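Long-range contacts in subtilisin-like protein (Prochloron didemni, PDB 3ZXY), which probably cuts peptide chains as a subtilisin-type serine endopeptidase, this chain being the protease domain of the longer PatA protein: residues D30-P35 with Q73-I78; I10-L15 with S57-Q62; G145-D150 with F176-S181; L162-M167 with I188-E193; M48-T53 with A198-G203. The protein carries 1 engineered substitution. All coordinates share one frame; numbering follows the deposited sequence.

From the N terminus, contacts 2, 1 and 5 open in turn at 10-15, 30-35 and 48-53. Contact 2 closes first at 57-62, and contact 1 follows at 73-78. These three cross one another, since their segments alternate along the chain. Contacts 1 and 2 share one sheet, where strands 75-80 and 11-16 are neighbours. Contacts 2 and 5 share helix 47-60. Contact 3 joins the loop after strand 139-143 to the loop before helix 181-186. Contact 4 opens at 162-167, crosses contact 3 and closes at 188-193, on the far edge of the same sheet from contact 1. Contact 5 closes last, bringing the turn between strands 195-198 and 204-207 onto helix 47-60, with contacts 3 and 4 nested inside its loop.

Contact 1 (D30-P35 with Q73-I78); sequences DLTVLP and QCRGLI
Leu31 to Val33 pair with Gly76 to Ile78 as neighbouring parallel strands at one edge of the central seven-stranded sheet of the subtilase fold. Helix 47-60 lies between the two strands in the chain. Strand 30-33 is the outermost strand, and strand 75-80 continues the sheet inward to strand 11-16. Four backbone bonds join the pair. Gly76 N gives a nearly straight bond to Asp30 O (2.9 Å, 176°). Thr32 bonds both ways, its N to Gly76 O and its O from Ile78 N. Leu34 N closes the ladder on Ile78 O (2.8 Å).

Leu31, Val33 and Ile78 lie on one face. CD2 of Leu31 comes back over the backbone and sits 3.8 Å from Gly76 CA. A side chain at Gly76 would collide with that methyl. Val33 CG2 packs on Ile78 CB at 4.1 Å.

The other face is partly polar. Asp30, Thr32 and Arg75 gather round a water. The water accepts from Arg75 NE (3.0 Å) and lies in the guanidinium plane, at its edge. It also bonds Thr32 OG1 (2.7 Å). Asp30 OD1 and Gly76 O are both placed to take a proton from it. Direct pairing of the charges is looser: Asp30 OD2 to Arg75 NE is a long salt bridge. The CG of Asp30 stands anti to its backbone N (chi1 -174°), which lays the carboxylate beside the arginine chain. There OD2 comes 3.5 Å from Arg75 CG.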
# COMPACT_ATOMS: atom_id res chain seq x y z
N ASP A 30 -10.26 12.89 5.10
CA ASP A 30 -11.08 12.21 6.10
C ASP A 30 -10.26 11.04 6.66
O ASP A 30 -10.24 9.97 6.07
CB ASP A 30 -12.39 11.70 5.50
CG ASP A 30 -13.32 11.11 6.56
OD1 ASP A 30 -12.87 10.84 7.69
OD2 ASP A 30 -14.52 10.92 6.28
N LEU A 31 -9.59 11.28 7.79
CA LEU A 31 -8.72 10.28 8.41
C LEU A 31 -9.21 9.95 9.81
O LEU A 31 -9.61 10.84 10.56
CB LEU A 31 -7.30 10.82 8.51
CG LEU A 31 -6.66 11.22 7.19
CD1 LEU A 31 -5.26 11.74 7.42
CD2 LEU A 31 -6.67 10.05 6.22
N THR A 32 -9.20 8.67 10.15
CA THR A 32 -9.53 8.22 11.49
C THR A 32 -8.37 7.42 12.02
O THR A 32 -7.90 6.52 11.34
CB THR A 32 -10.80 7.35 11.52
OG1 THR A 32 -11.89 8.05 10.91
CG2 THR A 32 -11.17 6.99 12.97
N VAL A 33 -7.90 7.76 13.20
CA VAL A 33 -6.83 7.02 13.84
C VAL A 33 -7.44 5.95 14.74
O VAL A 33 -8.35 6.24 15.56
CB VAL A 33 -5.93 7.95 14.66
CG1 VAL A 33 -4.88 7.14 15.41
CG2 VAL A 33 -5.29 8.99 13.76
N LEU A 34 -6.97 4.72 14.57
CA LEU A 34 -7.44 3.55 15.30
C LEU A 34 -6.31 3.04 16.19
O LEU A 34 -5.47 2.25 15.75
CB LEU A 34 -7.90 2.46 14.34
CG LEU A 34 -9.05 2.80 13.40
CD1 LEU A 34 -9.33 1.64 12.45
CD2 LEU A 34 -10.31 3.16 14.17
N PRO A 35 -6.27 3.51 17.44
CA PRO A 35 -5.19 3.07 18.32
C PRO A 35 -5.23 1.57 18.50
O PRO A 35 -6.28 0.99 18.76
CB PRO A 35 -5.48 3.79 19.63
CG PRO A 35 -6.39 4.91 19.29
CD PRO A 35 -7.18 4.46 18.10
N GLN A 73 -9.98 11.63 -1.70
CA GLN A 73 -11.36 11.60 -1.21
C GLN A 73 -11.77 10.29 -0.56
O GLN A 73 -12.87 10.19 -0.01
CB GLN A 73 -12.32 11.96 -2.34
CG GLN A 73 -12.27 13.43 -2.67
CD GLN A 73 -13.35 13.84 -3.65
OE1 GLN A 73 -14.34 13.13 -3.84
NE2 GLN A 73 -13.16 14.99 -4.27
N CYS A 74 -10.91 9.27 -0.58
CA CYS A 74 -11.26 8.02 0.09
C CYS A 74 -11.14 8.23 1.59
O CYS A 74 -10.44 9.14 2.04
CB CYS A 74 -10.35 6.89 -0.38
SG CYS A 74 -10.68 6.38 -2.09
N ARG A 75 -11.80 7.39 2.37
CA ARG A 75 -11.66 7.43 3.83
C ARG A 75 -10.42 6.67 4.28
O ARG A 75 -10.20 5.53 3.85
CB ARG A 75 -12.91 6.83 4.48
CG ARG A 75 -14.03 7.82 4.70
CD ARG A 75 -14.99 7.28 5.76
NE ARG A 75 -14.29 7.01 7.02
CZ ARG A 75 -14.65 6.09 7.92
NH1 ARG A 75 -15.72 5.32 7.73
NH2 ARG A 75 -13.93 5.95 9.02
N GLY A 76 -9.60 7.32 5.10
CA GLY A 76 -8.35 6.74 5.57
C GLY A 76 -8.50 6.22 6.99
O GLY A 76 -9.08 6.91 7.86
N LEU A 77 -8.01 5.01 7.21
CA LEU A 77 -7.96 4.39 8.53
C LEU A 77 -6.49 4.27 8.91
O LEU A 77 -5.72 3.51 8.28
CB LEU A 77 -8.66 3.03 8.56
CG LEU A 77 -10.11 2.98 8.11
CD1 LEU A 77 -10.57 1.53 8.06
CD2 LEU A 77 -11.00 3.83 9.03
N ILE A 78 -6.07 5.06 9.89
CA ILE A 78 -4.67 5.05 10.29
C ILE A 78 -4.51 4.09 11.47
O ILE A 78 -5.11 4.30 12.52
CB ILE A 78 -4.16 6.45 10.70
CG1 ILE A 78 -4.42 7.50 9.60
CG2 ILE A 78 -2.70 6.38 11.09
CD1 ILE A 78 -4.05 7.10 8.21
O HOH W 1 -11.76 8.17 8.25
O HOH W 2 -10.31 11.79 2.59

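Contact 2 (I10-L15 with S57-Q62); sequences IRVAIL and SIIFGQ
Ile59 and Phe60 bring the C-terminal end of helix 47-60 against Val12 and Ile14 of strand 11-16. This is helix-on-sheet packing within the alpha/beta core of the subtilase fold. Ser57 comes first in the segment and takes no direct part; its OG instead bonds Ala198 N. Ile59 points at the strand. Its CD1 meets CD1 of Ile14 tip to tip at 3.5 Å, tighter than usual for two methyls. Phe60 follows, and its ring edge faces the strand. CZ lies 3.7 Å from Val12 CB. CE2 lies 3.9 Å from Ile14 CG1, which is in the ring plane. One ring face is taken by the helix itself: CG2 of Ile59 sits 3.7 Å above the plane, over the centre. The Phe60 ring is thus held from its edge by the strand and from a face by its own neighbour. All four side chains are buried. Gly61 then leaves the helix. Its N still bonds Ser57 O (2.9 Å), and a CB at this position would clash with that same oxygen. Gln62 turns back on the helix end. Besides Pro72 O outside the contact, its NE2 donates to Phe60 O at 2.9 Å, from a position tilted out of the carbonyl plane.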
# COMPACT_ATOMS: atom_id res chain seq x y z
N ILE A 10 -15.07 4.17 0.08
CA ILE A 10 -13.95 3.23 0.05
C ILE A 10 -12.98 3.57 1.17
O ILE A 10 -12.52 4.71 1.29
CB ILE A 10 -13.23 3.27 -1.32
CG1 ILE A 10 -14.23 2.87 -2.41
CG2 ILE A 10 -11.99 2.36 -1.34
CD1 ILE A 10 -14.90 1.51 -2.23
N ARG A 11 -12.65 2.56 1.97
CA ARG A 11 -11.78 2.72 3.14
C ARG A 11 -10.43 2.07 2.91
O ARG A 11 -10.34 0.89 2.58
CB ARG A 11 -12.47 2.11 4.37
CG ARG A 11 -13.75 2.84 4.72
CD ARG A 11 -14.59 2.09 5.75
NE ARG A 11 -15.34 0.96 5.18
CZ ARG A 11 -16.49 1.02 4.52
NH1 ARG A 11 -17.13 2.17 4.27
NH2 ARG A 11 -17.03 -0.13 4.10
N VAL A 12 -9.39 2.88 3.09
CA VAL A 12 -8.01 2.43 2.91
C VAL A 12 -7.31 2.57 4.26
O VAL A 12 -7.25 3.66 4.81
CB VAL A 12 -7.28 3.30 1.88
CG1 VAL A 12 -5.86 2.82 1.68
CG2 VAL A 12 -8.05 3.35 0.57
N ALA A 13 -6.81 1.46 4.78
CA ALA A 13 -6.07 1.46 6.04
C ALA A 13 -4.58 1.54 5.77
O ALA A 13 -4.07 0.88 4.85
CB ALA A 13 -6.38 0.21 6.83
N ILE A 14 -3.89 2.37 6.55
CA ILE A 14 -2.44 2.52 6.50
C ILE A 14 -1.93 1.90 7.79
O ILE A 14 -2.18 2.43 8.87
CB ILE A 14 -2.02 4.00 6.46
CG1 ILE A 14 -2.69 4.74 5.30
CG2 ILE A 14 -0.49 4.12 6.41
CD1 ILE A 14 -2.31 4.23 3.94
N LEU A 15 -1.20 0.79 7.68
CA LEU A 15 -0.58 0.13 8.82
C LEU A 15 0.89 0.47 8.73
O LEU A 15 1.65 -0.15 7.99
CB LEU A 15 -0.80 -1.38 8.76
CG LEU A 15 -2.15 -1.87 9.30
CD1 LEU A 15 -3.36 -1.22 8.65
CD2 LEU A 15 -2.20 -3.39 9.15
N SER A 57 0.73 10.25 3.12
CA SER A 57 0.58 11.43 2.27
C SER A 57 0.48 11.07 0.78
O SER A 57 -0.18 11.76 0.01
CB SER A 57 1.70 12.44 2.52
OG SER A 57 2.95 12.01 2.03
N ILE A 58 1.13 9.98 0.38
CA ILE A 58 1.10 9.54 -1.02
C ILE A 58 -0.33 9.23 -1.46
O ILE A 58 -0.69 9.47 -2.62
CB ILE A 58 2.05 8.34 -1.24
CG1 ILE A 58 3.50 8.80 -1.15
CG2 ILE A 58 1.80 7.67 -2.59
CD1 ILE A 58 4.47 7.65 -0.92
N ILE A 59 -1.13 8.71 -0.54
CA ILE A 59 -2.52 8.36 -0.82
C ILE A 59 -3.45 9.52 -0.51
O ILE A 59 -4.31 9.87 -1.32
CB ILE A 59 -2.96 7.10 -0.03
CG1 ILE A 59 -2.01 5.94 -0.37
CG2 ILE A 59 -4.42 6.74 -0.31
CD1 ILE A 59 -2.21 4.71 0.49
N PHE A 60 -3.30 10.13 0.67
CA PHE A 60 -4.31 11.06 1.19
C PHE A 60 -3.96 12.54 1.14
O PHE A 60 -4.77 13.37 1.54
CB PHE A 60 -4.69 10.68 2.63
CG PHE A 60 -5.32 9.32 2.73
CD1 PHE A 60 -6.60 9.10 2.22
CD2 PHE A 60 -4.63 8.27 3.31
CE1 PHE A 60 -7.19 7.84 2.30
CE2 PHE A 60 -5.23 7.01 3.38
CZ PHE A 60 -6.48 6.81 2.87
N GLY A 61 -2.76 12.88 0.68
CA GLY A 61 -2.43 14.29 0.49
C GLY A 61 -3.46 14.97 -0.39
O GLY A 61 -3.94 14.39 -1.36
N GLN A 62 -3.80 16.21 -0.08
CA GLN A 62 -4.92 16.85 -0.73
C GLN A 62 -4.50 17.68 -1.94
O GLN A 62 -3.36 18.13 -2.04
CB GLN A 62 -5.70 17.67 0.28
CG GLN A 62 -6.29 16.82 1.39
CD GLN A 62 -7.42 15.94 0.89
OE1 GLN A 62 -8.41 16.44 0.35
NE2 GLN A 62 -7.29 14.63 1.09

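Contact 3 (G145-D150 with F176-S181); sequences GNNGCD and FSNWGS
Asn178 holds CG anti to its carbonyl carbon (chi1 -69°), which turns its amide into the loop 145-150. Trp179 puts CG in the crowded position between backbone N and carbonyl carbon (chi1 51°), and its indole lies flat along Cys149 and Asp150. The loop follows strand 139-143 of the subtilase sheet. It carries Asn146, whose place in the sequence is consistent with the oxyanion-hole asparagine of subtilisins; here Asn146 OD1 bonds Thr210 N.

The Asn178 amide is held at both ends. ND2 donates to Asn147 OD1 (2.9 Å), which lies in its amide plane, and also to Ala144 O. OD1 accepts from Cys149 N (3.1 Å) and, weakly, from Gly148 N. The backbone adds Asn178 N to Gly145 O (2.9 Å) and Trp179 N to Cys149 O (3.0 Å). Cys149 is further tied to Cys151 by a disulfide.

The indole uses edge and face. NE1 bonds Gly148 O (3.0 Å), reaching it from above the carbonyl plane and not on a lone pair. The Cys149-Asp150 peptide lies over one face. CB of Asp150 makes a CH-pi contact, 3.7 Å from the six-membered ring centroid and 12° off its normal. An alanine in place of Trp179 would probably leave Gly148 O without its NE1 donor and the Asp150 end of the loop without its flat support. Beyond the ring a water joins the segments. It donates to Asp150 OD1 (2.6 Å) and accepts from Ser181 N (2.8 Å).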
# COMPACT_ATOMS: atom_id res chain seq x y z
N GLY A 145 10.13 -5.45 -0.44
CA GLY A 145 11.44 -5.36 0.20
C GLY A 145 12.52 -4.91 -0.76
O GLY A 145 12.43 -5.14 -1.97
N ASN A 146 13.58 -4.31 -0.21
CA ASN A 146 14.61 -3.63 -1.01
C ASN A 146 15.92 -4.40 -1.14
O ASN A 146 16.89 -3.87 -1.68
CB ASN A 146 14.94 -2.27 -0.41
CG ASN A 146 13.76 -1.33 -0.31
OD1 ASN A 146 12.72 -1.54 -0.95
ND2 ASN A 146 13.93 -0.27 0.48
N ASN A 147 15.98 -5.64 -0.66
CA ASN A 147 17.26 -6.34 -0.62
C ASN A 147 17.87 -6.52 -2.02
O ASN A 147 19.10 -6.55 -2.18
CB ASN A 147 17.13 -7.71 0.09
CG ASN A 147 16.37 -7.63 1.40
OD1 ASN A 147 15.14 -7.43 1.41
ND2 ASN A 147 17.10 -7.77 2.52
N GLY A 148 17.00 -6.70 -3.01
CA GLY A 148 17.45 -6.92 -4.38
C GLY A 148 17.75 -8.36 -4.71
O GLY A 148 18.41 -8.64 -5.71
N CYS A 149 17.23 -9.27 -3.89
CA CYS A 149 17.52 -10.69 -4.01
C CYS A 149 16.35 -11.47 -4.57
O CYS A 149 15.22 -10.98 -4.61
CB CYS A 149 17.91 -11.34 -2.67
SG CYS A 149 17.08 -10.96 -1.11
N ASP A 150 16.66 -12.69 -4.97
CA ASP A 150 15.68 -13.69 -5.36
C ASP A 150 15.13 -14.24 -4.05
O ASP A 150 15.47 -15.34 -3.62
CB ASP A 150 16.40 -14.77 -6.19
CG ASP A 150 15.49 -15.88 -6.64
OD1 ASP A 150 14.25 -15.71 -6.53
OD2 ASP A 150 16.02 -16.91 -7.09
N PHE A 176 17.52 -2.44 -6.06
CA PHE A 176 17.17 -2.67 -4.66
C PHE A 176 15.67 -2.92 -4.52
O PHE A 176 14.92 -2.14 -3.92
CB PHE A 176 17.69 -1.52 -3.79
CG PHE A 176 19.19 -1.42 -3.81
CD1 PHE A 176 19.97 -2.49 -3.41
CD2 PHE A 176 19.83 -0.29 -4.30
CE1 PHE A 176 21.35 -2.43 -3.44
CE2 PHE A 176 21.20 -0.22 -4.33
CZ PHE A 176 21.96 -1.29 -3.91
N SER A 177 15.25 -4.04 -5.09
CA SER A 177 13.86 -4.45 -5.07
C SER A 177 13.83 -5.96 -5.23
O SER A 177 14.46 -6.51 -6.14
CB SER A 177 13.08 -3.73 -6.18
OG SER A 177 11.67 -3.91 -6.02
N ASN A 178 13.13 -6.67 -4.35
CA ASN A 178 13.17 -8.13 -4.34
C ASN A 178 12.34 -8.78 -5.43
O ASN A 178 11.31 -8.24 -5.83
CB ASN A 178 12.70 -8.66 -2.98
CG ASN A 178 13.67 -8.35 -1.87
OD1 ASN A 178 14.87 -8.28 -2.11
ND2 ASN A 178 13.18 -8.18 -0.65
N TRP A 179 12.74 -9.97 -5.85
CA TRP A 179 12.15 -10.62 -7.03
C TRP A 179 12.03 -12.13 -6.87
O TRP A 179 12.13 -12.88 -7.82
CB TRP A 179 12.96 -10.23 -8.27
CG TRP A 179 14.44 -10.44 -8.15
CD1 TRP A 179 15.37 -9.62 -7.51
CD2 TRP A 179 15.23 -11.54 -8.70
NE1 TRP A 179 16.63 -10.13 -7.63
CE2 TRP A 179 16.62 -11.28 -8.33
CE3 TRP A 179 14.94 -12.69 -9.44
CZ2 TRP A 179 17.64 -12.14 -8.68
CZ3 TRP A 179 15.98 -13.53 -9.81
CH2 TRP A 179 17.32 -13.26 -9.44
N GLY A 180 11.75 -12.57 -5.64
CA GLY A 180 11.54 -13.98 -5.38
C GLY A 180 10.36 -14.56 -6.16
O GLY A 180 9.51 -13.82 -6.65
N SER A 181 10.31 -15.88 -6.24
CA SER A 181 9.40 -16.56 -7.20
C SER A 181 7.94 -16.18 -7.04
O SER A 181 7.25 -15.98 -8.02
CB SER A 181 9.53 -18.08 -7.12
OG SER A 181 9.24 -18.53 -5.82
O HOH W 3 12.56 -17.24 -5.26

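Contact 4 (L162-M167 with I188-E193); sequences LAVGAM and ILAPGE
Met167 O is gripped by Gly192 N at 3.0 Å, in the carbonyl plane. A water that accepts from Glu193 N is also placed to donate to this oxygen (3.0 Å). Further back, Met167 N bonds Ala190 O (2.9 Å), and Gly165 bonds both ways, its N to Ile188 O and its O from Ala190 N. Ile188 N on Ala163 O completes the ladder. These are parallel strands of a beta-alpha-beta unit, with helix 181-186 between them, and 187-191 is an edge strand of the subtilase sheet. On one face Val164 CG1 touches Ala190 CB at 4.0 Å, beneath helix 210-230. On the other, CD2 of Leu189 lies 3.8 Å from Gly165 C, where a CB on the glycine would be tight.

Met167 holds CG between its backbone N and carbonyl carbon (chi1 58°) and is extended beyond. It runs across the partner strand. CG passes 3.4 Å from Ala190 O, SD lies beside Leu189 CB, and CE ends 4.0 Å from Pro191 CD. An alanine at Met167 would probably open a gap over Leu189 CB and Pro191 CD. Near the strand ends, Ala166 CB rests 3.8 Å from Gly192 CA.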
# COMPACT_ATOMS: atom_id res chain seq x y z
N LEU A 162 -1.19 -8.57 -2.77
CA LEU A 162 -0.57 -7.89 -3.90
C LEU A 162 0.76 -7.32 -3.45
O LEU A 162 0.80 -6.40 -2.63
CB LEU A 162 -1.49 -6.78 -4.43
CG LEU A 162 -1.00 -5.99 -5.64
CD1 LEU A 162 -0.58 -6.91 -6.78
CD2 LEU A 162 -2.10 -5.02 -6.09
N ALA A 163 1.85 -7.93 -3.92
CA ALA A 163 3.19 -7.49 -3.59
C ALA A 163 3.62 -6.38 -4.53
O ALA A 163 3.25 -6.38 -5.73
CB ALA A 163 4.16 -8.67 -3.71
N VAL A 164 4.40 -5.42 -4.02
CA VAL A 164 4.79 -4.28 -4.83
C VAL A 164 6.30 -4.08 -4.78
O VAL A 164 6.88 -3.86 -3.70
CB VAL A 164 4.07 -2.99 -4.39
CG1 VAL A 164 4.45 -1.81 -5.29
CG2 VAL A 164 2.55 -3.18 -4.35
N GLY A 165 6.92 -4.15 -5.95
CA GLY A 165 8.32 -3.78 -6.13
C GLY A 165 8.45 -2.39 -6.71
O GLY A 165 7.46 -1.75 -7.05
N ALA A 166 9.70 -1.93 -6.84
CA ALA A 166 10.01 -0.57 -7.26
C ALA A 166 10.67 -0.51 -8.62
O ALA A 166 11.59 -1.29 -8.92
CB ALA A 166 10.90 0.12 -6.22
N MET A 167 10.20 0.43 -9.45
CA MET A 167 10.81 0.72 -10.73
C MET A 167 11.17 2.21 -10.78
O MET A 167 10.67 3.03 -9.99
CB MET A 167 9.90 0.33 -11.90
CG MET A 167 8.55 0.98 -11.86
SD MET A 167 7.67 0.57 -13.40
CE MET A 167 6.09 1.35 -13.09
N ILE A 188 3.74 -6.62 -8.61
CA ILE A 188 3.83 -5.66 -9.69
C ILE A 188 4.84 -4.57 -9.32
O ILE A 188 5.06 -4.31 -8.15
CB ILE A 188 2.46 -5.04 -10.08
CG1 ILE A 188 1.82 -4.31 -8.92
CG2 ILE A 188 1.57 -6.13 -10.69
CD1 ILE A 188 0.59 -3.54 -9.43
N LEU A 189 5.42 -3.97 -10.34
CA LEU A 189 6.34 -2.85 -10.13
C LEU A 189 5.59 -1.53 -10.17
O LEU A 189 4.77 -1.29 -11.08
CB LEU A 189 7.44 -2.82 -11.20
CG LEU A 189 8.40 -4.00 -11.27
CD1 LEU A 189 9.35 -3.83 -12.46
CD2 LEU A 189 9.20 -4.13 -9.97
N ALA A 190 5.90 -0.64 -9.24
CA ALA A 190 5.33 0.70 -9.26
C ALA A 190 6.46 1.69 -9.02
O ALA A 190 7.56 1.31 -8.60
CB ALA A 190 4.22 0.84 -8.22
N PRO A 191 6.24 2.98 -9.32
CA PRO A 191 7.31 3.94 -9.16
C PRO A 191 7.82 3.95 -7.73
O PRO A 191 7.02 4.03 -6.80
CB PRO A 191 6.64 5.27 -9.52
CG PRO A 191 5.56 4.89 -10.44
CD PRO A 191 5.04 3.58 -9.93
N GLY A 192 9.13 3.83 -7.57
CA GLY A 192 9.72 3.77 -6.23
C GLY A 192 10.97 4.61 -6.03
O GLY A 192 11.66 4.42 -5.05
N GLU A 193 11.25 5.52 -6.95
CA GLU A 193 12.42 6.37 -6.87
C GLU A 193 12.00 7.83 -6.65
O GLU A 193 11.23 8.37 -7.44
CB GLU A 193 13.24 6.25 -8.15
CG GLU A 193 14.67 6.71 -8.05
CD GLU A 193 15.57 5.95 -9.01
OE1 GLU A 193 15.44 6.18 -10.22
OE2 GLU A 193 16.39 5.12 -8.54
O HOH W 4 10.27 6.00 -9.78

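Contact 5 (M48-T53 with A198-G203); sequences MSAHGT and AKPGGG
Thr53 faces Pro200 and Ala198 from helix 47-60, the helix of the predicted charge-relay histidine in this subtilase domain. Its CB lies 4.0 Å from Pro200 CD. From there the side chain branches. OG1 turns back along the helix and donates to Ser49 O (2.7 Å). Thr53 N bonds the same oxygen from the opposite face of its plane. OG1 also lies against Pro200 CB, and it bonds Asp20 N outside the contact. The other branch, CG2, stands anti to the backbone N and reaches the partner chain. It touches Ala198 O at 3.7 Å and Ala198 CB at 3.8 Å. Pro200 sits in a type II turn from Lys199 to Gly202, between strands 195-198 and 204-207. Its ring rests on the helix backbone, with CD 3.6 Å from Ala50 CA and CG 3.8 Å from Ser49 O. One water links the segments, donating to Ala50 O (2.8 Å) and to Ala198 O (2.8 Å). His51 points away from the turn and bonds Asp16 through ND1. The direct contact is therefore mainly apolar: the threonine offers its methyl to Ala198, at the end of strand 195-198, its hydroxyl is used in the helix and by Asp20, and a water joins the two backbone carbonyls, neither of which can donate.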
# COMPACT_ATOMS: atom_id res chain seq x y z
N MET A 48 9.80 6.25 12.40
CA MET A 48 8.56 5.63 11.94
C MET A 48 7.46 6.66 11.75
O MET A 48 6.60 6.51 10.85
CB MET A 48 8.16 4.46 12.84
CG MET A 48 9.03 3.22 12.64
SD MET A 48 8.97 2.61 10.94
CE MET A 48 10.58 3.15 10.38
N SER A 49 7.48 7.75 12.53
CA SER A 49 6.64 8.91 12.23
C SER A 49 6.95 9.46 10.83
O SER A 49 6.03 9.79 10.07
CB SER A 49 6.85 10.01 13.27
OG SER A 49 6.32 9.67 14.53
N ALA A 50 8.22 9.51 10.46
CA ALA A 50 8.60 9.94 9.11
C ALA A 50 8.06 8.98 8.07
O ALA A 50 7.44 9.39 7.08
CB ALA A 50 10.11 10.04 8.99
N HIS A 51 8.24 7.70 8.31
CA HIS A 51 7.83 6.67 7.37
C HIS A 51 6.32 6.69 7.17
O HIS A 51 5.82 6.73 6.03
CB HIS A 51 8.31 5.33 7.91
CG HIS A 51 8.37 4.22 6.90
ND1 HIS A 51 7.32 3.41 6.67
CD2 HIS A 51 9.42 3.74 6.12
CE1 HIS A 51 7.66 2.49 5.76
NE2 HIS A 51 8.94 2.68 5.41
N GLY A 52 5.57 6.69 8.26
CA GLY A 52 4.12 6.63 8.19
C GLY A 52 3.50 7.89 7.62
O GLY A 52 2.56 7.82 6.83
N THR A 53 4.02 9.06 7.99
CA THR A 53 3.50 10.32 7.46
C THR A 53 3.73 10.40 5.95
O THR A 53 2.84 10.83 5.19
CB THR A 53 4.15 11.52 8.17
OG1 THR A 53 3.90 11.42 9.58
CG2 THR A 53 3.63 12.86 7.63
N ALA A 198 5.11 13.78 2.68
CA ALA A 198 5.16 14.69 3.81
C ALA A 198 6.13 14.27 4.91
O ALA A 198 6.35 13.08 5.13
CB ALA A 198 3.76 14.82 4.41
N LYS A 199 6.69 15.27 5.59
CA LYS A 199 7.55 15.07 6.77
C LYS A 199 6.79 15.48 8.02
O LYS A 199 6.17 16.54 8.03
CB LYS A 199 8.78 15.95 6.69
CG LYS A 199 9.76 15.53 5.61
CD LYS A 199 11.13 16.18 5.82
CE LYS A 199 11.09 17.69 5.68
NZ LYS A 199 12.43 18.28 5.95
N PRO A 200 6.86 14.67 9.09
CA PRO A 200 6.20 15.08 10.32
C PRO A 200 6.76 16.40 10.82
O PRO A 200 7.97 16.62 10.82
CB PRO A 200 6.48 13.93 11.30
CG PRO A 200 7.59 13.15 10.70
CD PRO A 200 7.52 13.36 9.22
N GLY A 201 5.86 17.29 11.23
CA GLY A 201 6.24 18.61 11.69
C GLY A 201 6.36 19.66 10.61
O GLY A 201 6.59 20.84 10.91
N GLY A 202 6.24 19.23 9.35
CA GLY A 202 6.18 20.14 8.21
C GLY A 202 7.24 19.84 7.16
O GLY A 202 8.27 19.23 7.46
N GLY A 203 6.98 20.28 5.94
CA GLY A 203 7.90 20.11 4.83
C GLY A 203 7.64 18.82 4.09
O GLY A 203 6.72 18.06 4.41
O HOH W 5 8.57 11.75 6.07